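Local coordinates for ABC transporter ATP-binding protein (Sulfolobus tokodaii, PDB 2PJZ) that probably binds and hydrolyses ATP as the nucleotide-binding component of an ABC transporter, putatively one for cobalt, at residues Q133-L136 / V137-S140; N158-A161 / A162-H165. All coordinates share one frame; numbering follows the deposited sequence.

Contact 1: Q133-L136 / V137-S140; sequences QSVL and VRTS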
loop_
_atom_site.group_PDB
_atom_site.type_symbol
_atom_site.label_atom_id
_atom_site.label_comp_id
_atom_site.label_asym_id
_atom_site.label_seq_id
_atom_site.Cartn_x
_atom_site.Cartn_y
_atom_site.Cartn_z
ATOM N N GLN A 133 -9.493 -1.804 14.353
ATOM C CA GLN A 133 -10.019 -3.177 14.253
ATOM C C GLN A 133 -10.385 -3.597 12.821
ATOM O O GLN A 133 -10.065 -4.720 12.397
ATOM C CB GLN A 133 -11.255 -3.315 15.129
ATOM C CG GLN A 133 -10.956 -3.359 16.625
ATOM C CD GLN A 133 -12.249 -3.481 17.428
ATOM O OE1 GLN A 133 -13.314 -3.049 16.983
ATOM N NE2 GLN A 133 -12.159 -4.092 18.609
ATOM N N SER A 134 -11.070 -2.706 12.103
ATOM C CA SER A 134 -11.492 -2.935 10.708
ATOM C C SER A 134 -10.291 -3.249 9.801
ATOM O O SER A 134 -10.314 -4.259 9.076
ATOM C CB SER A 134 -12.240 -1.713 10.163
ATOM O OG SER A 134 -12.616 -1.908 8.801
ATOM N N VAL A 135 -9.265 -2.388 9.839
ATOM C CA VAL A 135 -8.050 -2.618 9.025
ATOM C C VAL A 135 -7.294 -3.882 9.432
ATOM O O VAL A 135 -6.786 -4.607 8.568
ATOM C CB VAL A 135 -7.112 -1.377 8.882
ATOM C CG1 VAL A 135 -6.217 -1.154 10.127
ATOM C CG2 VAL A 135 -6.206 -1.538 7.646
ATOM N N LEU A 136 -7.230 -4.170 10.731
ATOM C CA LEU A 136 -6.564 -5.403 11.153
ATOM C C LEU A 136 -7.293 -6.608 10.647
ATOM O O LEU A 136 -6.654 -7.547 10.134
ATOM C CB LEU A 136 -6.403 -5.482 12.685
ATOM C CG LEU A 136 -5.334 -4.519 13.223
ATOM C CD1 LEU A 136 -5.431 -4.427 14.768
ATOM C CD2 LEU A 136 -3.936 -4.912 12.776
ATOM N N VAL A 137 -8.621 -6.597 10.765
ATOM C CA VAL A 137 -9.436 -7.725 10.258
ATOM C C VAL A 137 -9.287 -7.864 8.723
ATOM O O VAL A 137 -9.056 -8.981 8.199
ATOM C CB VAL A 137 -10.916 -7.597 10.701
ATOM C CG1 VAL A 137 -11.851 -8.557 9.925
ATOM C CG2 VAL A 137 -11.027 -7.837 12.222
ATOM N N ARG A 138 -9.368 -6.733 8.012
ATOM C CA ARG A 138 -9.261 -6.761 6.544
ATOM C C ARG A 138 -7.872 -7.208 6.047
ATOM O O ARG A 138 -7.750 -7.985 5.075
ATOM C CB ARG A 138 -9.655 -5.384 5.961
ATOM C CG ARG A 138 -11.186 -5.158 5.969
ATOM C CD ARG A 138 -11.568 -3.783 5.354
ATOM N NE ARG A 138 -11.312 -2.660 6.267
ATOM C CZ ARG A 138 -10.326 -1.773 6.133
ATOM N NH1 ARG A 138 -9.470 -1.820 5.107
ATOM N NH2 ARG A 138 -10.206 -0.800 7.031
ATOM N N THR A 139 -6.823 -6.741 6.709
ATOM C CA THR A 139 -5.468 -7.210 6.379
ATOM C C THR A 139 -5.326 -8.720 6.673
ATOM O O THR A 139 -4.764 -9.482 5.871
ATOM C CB THR A 139 -4.383 -6.366 7.089
ATOM O OG1 THR A 139 -4.474 -5.004 6.647
ATOM C CG2 THR A 139 -2.976 -6.882 6.744
ATOM N N SER A 140 -5.876 -9.158 7.798
ATOM C CA SER A 140 -5.837 -10.565 8.166
ATOM C C SER A 140 -6.609 -11.415 7.144
ATOM O O SER A 140 -6.123 -12.461 6.711
ATOM C CB SER A 140 -6.382 -10.754 9.597
ATOM O OG SER A 140 -5.533 -10.122 10.526
#
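Arg138 folds its side chain back over the preceding turn of helix 131-144 and grips the hydroxyl of Ser134 with two nitrogens at once. The bond from NE to Ser134 OG is 2.9 Å long and fairly straight (159° at the hydrogen), whereas that from NH2 to the same OG is longer, 3.2 Å, and more bent. Both nitrogens lie on the side-on edge of the guanidinium, with OG almost exactly in its plane. Two torsions make the meeting possible: Ser134 swings OG opposite its own backbone N (chi1 178°), and the arginine chain, otherwise running back along the helix, bends at chi3 (-76°). A serine suits the place because its short arm ends in a compact acceptor. The bend also lays one face of the guanidinium over the backbone of Val135, whose CA stands 3.4 Å above the plane. The remaining nitrogen, NH1, donates to the backbone O of Asn79, and Thr139 OG1 bonds to ND2 of the same asparagine. Arginine and threonine thus tie one face of the helix to the segment following strand 76-78.

Along the same turns the main chain keeps ordinary i to i+4 bonds, such as Thr139 N to Val135 O. Ser140 adds a second hold on its turn: the Ser140 OG hydroxyl donates to Leu136 O at 2.8 Å. Ser140 N reaches Leu136 O from the opposite face of the carbonyl plane, at 2.9 Å. A small hydroxyl bonded in this way can be buried against Phe108, Met111 and Ile167 at little polar cost. The helix begins within Leu-Ser-Ala-Gly-Gln, a form of the LSGGQ signature that ends at Gln133, and is the signature helix of the ABC helical subdomain.

Contact 2: N158-A161 / A162-H165; sequences NVDA and ARRH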
loop_
_atom_site.group_PDB
_atom_site.type_symbol
_atom_site.label_atom_id
_atom_site.label_comp_id
_atom_site.label_asym_id
_atom_site.label_seq_id
_atom_site.Cartn_x
_atom_site.Cartn_y
_atom_site.Cartn_z
ATOM N N ASN A 158 -4.322 4.036 12.431
ATOM C CA ASN A 158 -5.275 3.789 13.537
ATOM C C ASN A 158 -5.029 2.470 14.305
ATOM O O ASN A 158 -5.895 1.991 15.060
ATOM C CB ASN A 158 -6.730 3.859 13.019
ATOM C CG ASN A 158 -7.009 5.139 12.243
ATOM O OD1 ASN A 158 -6.718 6.248 12.719
ATOM N ND2 ASN A 158 -7.557 4.995 11.032
ATOM N N VAL A 159 -3.844 1.894 14.126
ATOM C CA VAL A 159 -3.467 0.658 14.790
ATOM C C VAL A 159 -2.398 0.968 15.856
ATOM O O VAL A 159 -1.411 1.630 15.557
ATOM C CB VAL A 159 -2.925 -0.394 13.790
ATOM C CG1 VAL A 159 -2.421 -1.605 14.543
ATOM C CG2 VAL A 159 -4.032 -0.811 12.807
ATOM N N ASP A 160 -2.604 0.490 17.085
ATOM C CA ASP A 160 -1.670 0.788 18.184
ATOM C C ASP A 160 -0.321 0.129 17.900
ATOM O O ASP A 160 -0.254 -0.816 17.119
ATOM C CB ASP A 160 -2.242 0.337 19.540
ATOM C CG ASP A 160 -2.146 -1.170 19.760
ATOM O OD1 ASP A 160 -2.898 -1.924 19.130
ATOM O OD2 ASP A 160 -1.350 -1.620 20.596
ATOM N N ALA A 161 0.749 0.625 18.529
ATOM C CA ALA A 161 2.098 0.129 18.255
ATOM C C ALA A 161 2.285 -1.379 18.344
ATOM O O ALA A 161 2.924 -1.972 17.460
ATOM C CB ALA A 161 3.153 0.861 19.131
ATOM N N ALA A 162 1.747 -2.005 19.390
ATOM C CA ALA A 162 1.915 -3.443 19.586
ATOM C C ALA A 162 1.295 -4.250 18.445
ATOM O O ALA A 162 1.925 -5.160 17.903
ATOM C CB ALA A 162 1.338 -3.888 20.952
ATOM N N ARG A 163 0.067 -3.897 18.072
ATOM C CA ARG A 163 -0.625 -4.594 16.988
ATOM C C ARG A 163 -0.028 -4.282 15.613
ATOM O O ARG A 163 -0.111 -5.102 14.709
ATOM C CB ARG A 163 -2.128 -4.320 17.027
ATOM C CG ARG A 163 -2.773 -5.039 18.193
ATOM C CD ARG A 163 -4.206 -4.646 18.395
ATOM N NE ARG A 163 -4.650 -5.131 19.694
ATOM C CZ ARG A 163 -5.913 -5.214 20.082
ATOM N NH1 ARG A 163 -6.889 -4.832 19.266
ATOM N NH2 ARG A 163 -6.199 -5.663 21.302
ATOM N N ARG A 164 0.588 -3.116 15.470
ATOM C CA ARG A 164 1.347 -2.810 14.258
ATOM C C ARG A 164 2.488 -3.798 14.043
ATOM O O ARG A 164 2.751 -4.245 12.912
ATOM C CB ARG A 164 1.903 -1.399 14.295
ATOM C CG ARG A 164 0.890 -0.313 13.983
ATOM C CD ARG A 164 1.516 1.038 14.189
ATOM N NE ARG A 164 0.752 2.075 13.504
ATOM C CZ ARG A 164 1.216 3.282 13.193
ATOM N NH1 ARG A 164 2.452 3.642 13.525
ATOM N NH2 ARG A 164 0.434 4.140 12.560
ATOM N N HIS A 165 3.177 -4.123 15.135
ATOM C CA HIS A 165 4.254 -5.092 15.108
ATOM C C HIS A 165 3.791 -6.498 14.811
ATOM O O HIS A 165 4.460 -7.228 14.068
ATOM C CB HIS A 165 5.042 -5.024 16.420
ATOM C CG HIS A 165 6.060 -3.934 16.413
ATOM N ND1 HIS A 165 5.716 -2.603 16.531
ATOM C CD2 HIS A 165 7.396 -3.963 16.198
ATOM C CE1 HIS A 165 6.805 -1.863 16.443
ATOM N NE2 HIS A 165 7.835 -2.661 16.223
#
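Val159 lays CG1 against the aliphatic part of Arg164, 3.6 Å from its CG, and also touches Arg163 CB. By sequence and position this is the D-loop of an ABC ATPase, which follows the Walker B strand 149-153 and leads into helix 161-173. A branched aliphatic residue suits this buried place, where one methyl meets the arginine methylenes and the side chain also packs on Val135 and Leu136 of helix 131-144. Arg164 carries its extended chain past the loop: NE bonds to Phe156 O, while NH1 and NH2 form salt bridges with Asp186 and Glu184. The arginine therefore joins the start of the helix to the segment after strand 177-182.

Asp160 is the N-cap. Its CG stands between the backbone N and the carbonyl carbon (chi1 77°), turning Asp160 OD2 back to Ala162 N in a weak bond of 3.3 Å. OD1 instead lies along the methylenes of Arg163, 3.1 Å from CD. The link from OD1 to Arg163 NE is a long salt bridge of 3.7 Å that rests on charge alone, since OD1 lies well out of the guanidinium plane and no N-H points at it; the carboxylate and guanidinium planes are 73° apart. The partial positive charge at the helix start would also be expected to stabilise a carboxylate here. The first full turn closes with Arg164 N on Asp160 O.

At the next residue, Ala161 O receives two donors from His165, on opposite faces of its carbonyl plane: His165 N at 3.2 Å, and ring ND1 at 3.0 Å, with the oxygen close to the imidazole plane.

Overall arrangement
Contact 1 and contact 2 follow each other along the chain, separated by the Walker B strand 149-153, and their centres lie 11 Å apart on the same side of the molecule. They meet through hydrophobic packing: Val135 CG1 lies 3.5 Å from Val159 CG2, and Leu136 CD1 lies 3.8 Å from Arg163 CD. The signature helix therefore rests directly on the D-loop and on the start of helix 161-173. In ABC ATPases the signature motif and D-loop face the partner subunit's nucleotide site in the closed dimer, so their coupling here is consistent with that role. The chain's own likely nucleotide site is its P-loop, whose backbone amides hold a sulfate.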